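Local coordinates for superoxide dismutase (Candida albicans, PDB 4GUN), which probably protects the cell from superoxide, converting it to hydrogen peroxide and oxygen at a manganese centre, at residues N29-H32 with I33-H37. The protein carries 2 engineered substitutions. Residues are numbered along the deposited sequence; the frame is centred on the assembly and turned at random.
Sequences NDLH and INKHH. With MN (manganese (II) ion), chain Q.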
loop_
_atom_site.group_PDB
_atom_site.type_symbol
_atom_site.label_atom_id
_atom_site.label_comp_id
_atom_site.label_asym_id
_atom_site.label_seq_id
_atom_site.Cartn_x
_atom_site.Cartn_y
_atom_site.Cartn_z
ATOM N N ASN A 29 -28.451 -8.772 4.458
ATOM C CA ASN A 29 -28.485 -9.407 3.136
ATOM C C ASN A 29 -29.151 -8.555 2.039
ATOM O O ASN A 29 -28.623 -8.444 0.934
ATOM C CB ASN A 29 -29.110 -10.812 3.226
ATOM C CG ASN A 29 -28.225 -11.865 3.869
ATOM O OD1 ASN A 29 -26.999 -11.758 3.883
ATOM N ND2 ASN A 29 -28.824 -12.940 4.379
ATOM N N ASP A 30 -30.287 -7.919 2.346
ATOM C CA ASP A 30 -30.976 -7.073 1.355
ATOM C C ASP A 30 -30.113 -5.869 0.919
ATOM O O ASP A 30 -30.031 -5.560 -0.269
ATOM C CB ASP A 30 -32.335 -6.596 1.888
ATOM C CG ASP A 30 -33.241 -6.031 0.811
ATOM O OD1 ASP A 30 -32.942 -6.232 -0.384
ATOM O OD2 ASP A 30 -34.269 -5.434 1.162
ATOM N N LEU A 31 -29.457 -5.213 1.874
ATOM C CA LEU A 31 -28.581 -4.072 1.560
ATOM C C LEU A 31 -27.316 -4.563 0.891
ATOM O O LEU A 31 -26.856 -3.976 -0.097
ATOM C CB LEU A 31 -28.208 -3.315 2.833
ATOM C CG LEU A 31 -29.312 -2.485 3.456
ATOM C CD1 LEU A 31 -28.923 -2.066 4.863
ATOM C CD2 LEU A 31 -29.668 -1.274 2.582
ATOM N N HIS A 32 -26.775 -5.668 1.425
ATOM C CA HIS A 32 -25.519 -6.260 0.958
ATOM C C HIS A 32 -25.540 -6.613 -0.512
ATOM O O HIS A 32 -24.651 -6.195 -1.245
ATOM C CB HIS A 32 -25.093 -7.447 1.842
ATOM C CG HIS A 32 -23.600 -7.641 1.917
ATOM N ND1 HIS A 32 -23.054 -8.675 2.637
ATOM C CD2 HIS A 32 -22.598 -6.951 1.324
ATOM C CE1 HIS A 32 -21.746 -8.575 2.483
ATOM N NE2 HIS A 32 -21.424 -7.560 1.690
ATOM N N ILE A 33 -26.594 -7.300 -0.957
ATOM C CA ILE A 33 -26.752 -7.724 -2.345
ATOM C C ILE A 33 -27.266 -6.595 -3.252
ATOM O O ILE A 33 -26.649 -6.301 -4.286
ATOM C CB ILE A 33 -27.658 -9.001 -2.430
ATOM C CG1 ILE A 33 -27.095 -10.175 -1.576
ATOM C CG2 ILE A 33 -27.895 -9.428 -3.908
ATOM C CD1 ILE A 33 -28.040 -11.309 -1.272
ATOM N N ASN A 34 -28.428 -5.995 -2.877
ATOM C CA ASN A 34 -29.146 -4.994 -3.671
ATOM C C ASN A 34 -28.638 -3.553 -3.651
ATOM O O ASN A 34 -29.010 -2.759 -4.526
ATOM C CB ASN A 34 -30.664 -5.138 -3.489
ATOM C CG ASN A 34 -31.098 -6.531 -3.879
ATOM O OD1 ASN A 34 -30.765 -7.026 -4.960
ATOM N ND2 ASN A 34 -31.724 -7.240 -2.972
ATOM N N LYS A 35 -27.760 -3.226 -2.707
ATOM C CA LYS A 35 -27.142 -1.895 -2.723
ATOM C C LYS A 35 -25.623 -2.030 -2.944
ATOM O O LYS A 35 -25.123 -1.504 -3.936
ATOM C CB LYS A 35 -27.477 -1.066 -1.462
ATOM C CG LYS A 35 -28.979 -0.890 -1.172
ATOM C CD LYS A 35 -29.621 0.139 -2.107
ATOM C CE LYS A 35 -31.117 0.236 -1.960
ATOM N NZ LYS A 35 -31.700 1.229 -2.907
ATOM N N HIS A 36 -24.902 -2.773 -2.053
ATOM C CA HIS A 36 -23.447 -2.951 -2.142
ATOM C C HIS A 36 -22.936 -3.670 -3.376
ATOM O O HIS A 36 -22.058 -3.133 -4.066
ATOM C CB HIS A 36 -22.813 -3.482 -0.829
ATOM C CG HIS A 36 -23.015 -2.572 0.343
ATOM N ND1 HIS A 36 -22.143 -1.519 0.606
ATOM C CD2 HIS A 36 -24.002 -2.560 1.270
ATOM C CE1 HIS A 36 -22.606 -0.933 1.698
ATOM N NE2 HIS A 36 -23.726 -1.525 2.135
ATOM N N HIS A 37 -23.415 -4.892 -3.636
ATOM C CA HIS A 37 -22.977 -5.640 -4.822
ATOM C C HIS A 37 -23.413 -4.891 -6.084
ATOM O O HIS A 37 -22.604 -4.722 -6.983
ATOM C CB HIS A 37 -23.487 -7.105 -4.806
ATOM C CG HIS A 37 -22.847 -8.016 -5.816
ATOM N ND1 HIS A 37 -22.847 -9.388 -5.639
ATOM C CD2 HIS A 37 -22.227 -7.732 -6.993
ATOM C CE1 HIS A 37 -22.219 -9.886 -6.689
ATOM N NE2 HIS A 37 -21.839 -8.924 -7.537
HETATM MN MN MN Q . -19.465 -6.728 1.338
HETATM O O HOH W 1 -17.386 -6.170 1.160
#
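CB of H36 lies at the edge of the H32 imidazole, near its plane, 4.1 Å from CD2, and the two side chains cross at about a right angle. The same H32 ring binds the manganese ion through NE2 at 2.2 Å. Its CG stands anti to the backbone N (chi1 -150°), which sends the ring off the helix to the ion, where H80, D170, H174 and a water complete the coordination. H36 NE2 is hydrogen-bonded to the Y177 hydroxyl of the second subunit and its ring is stacked on H174, a link from the subunit interface to a metal ligand. Helix 26-56, the first long helix of the alpha-hairpin domain of the iron/manganese superoxide dismutases, carries both histidines, with a wider, pi-type turn at 33-37. L31 O accepts from K35 N at 2.9 Å and, nearly along its C=O axis, from H36 N at 3.0 Å, while H37 N reaches H32 O, also five residues back. The H37 ring nitrogens are hydrogen-bonded to helix 60-85, ND1 with W84 NE1 and NE2 with H77 ND1. Just before the wider turn the spacing is still four: I33 N meets N29 O at an N-H...O angle of 167°. D30 OD1 takes N34 ND2 at 3.0 Å, lying in the amide plane although carboxylate and amide are turned 81° apart. L31 CD2 touches K35 CG at 3.8 Å, and N182 of the second subunit packs against both.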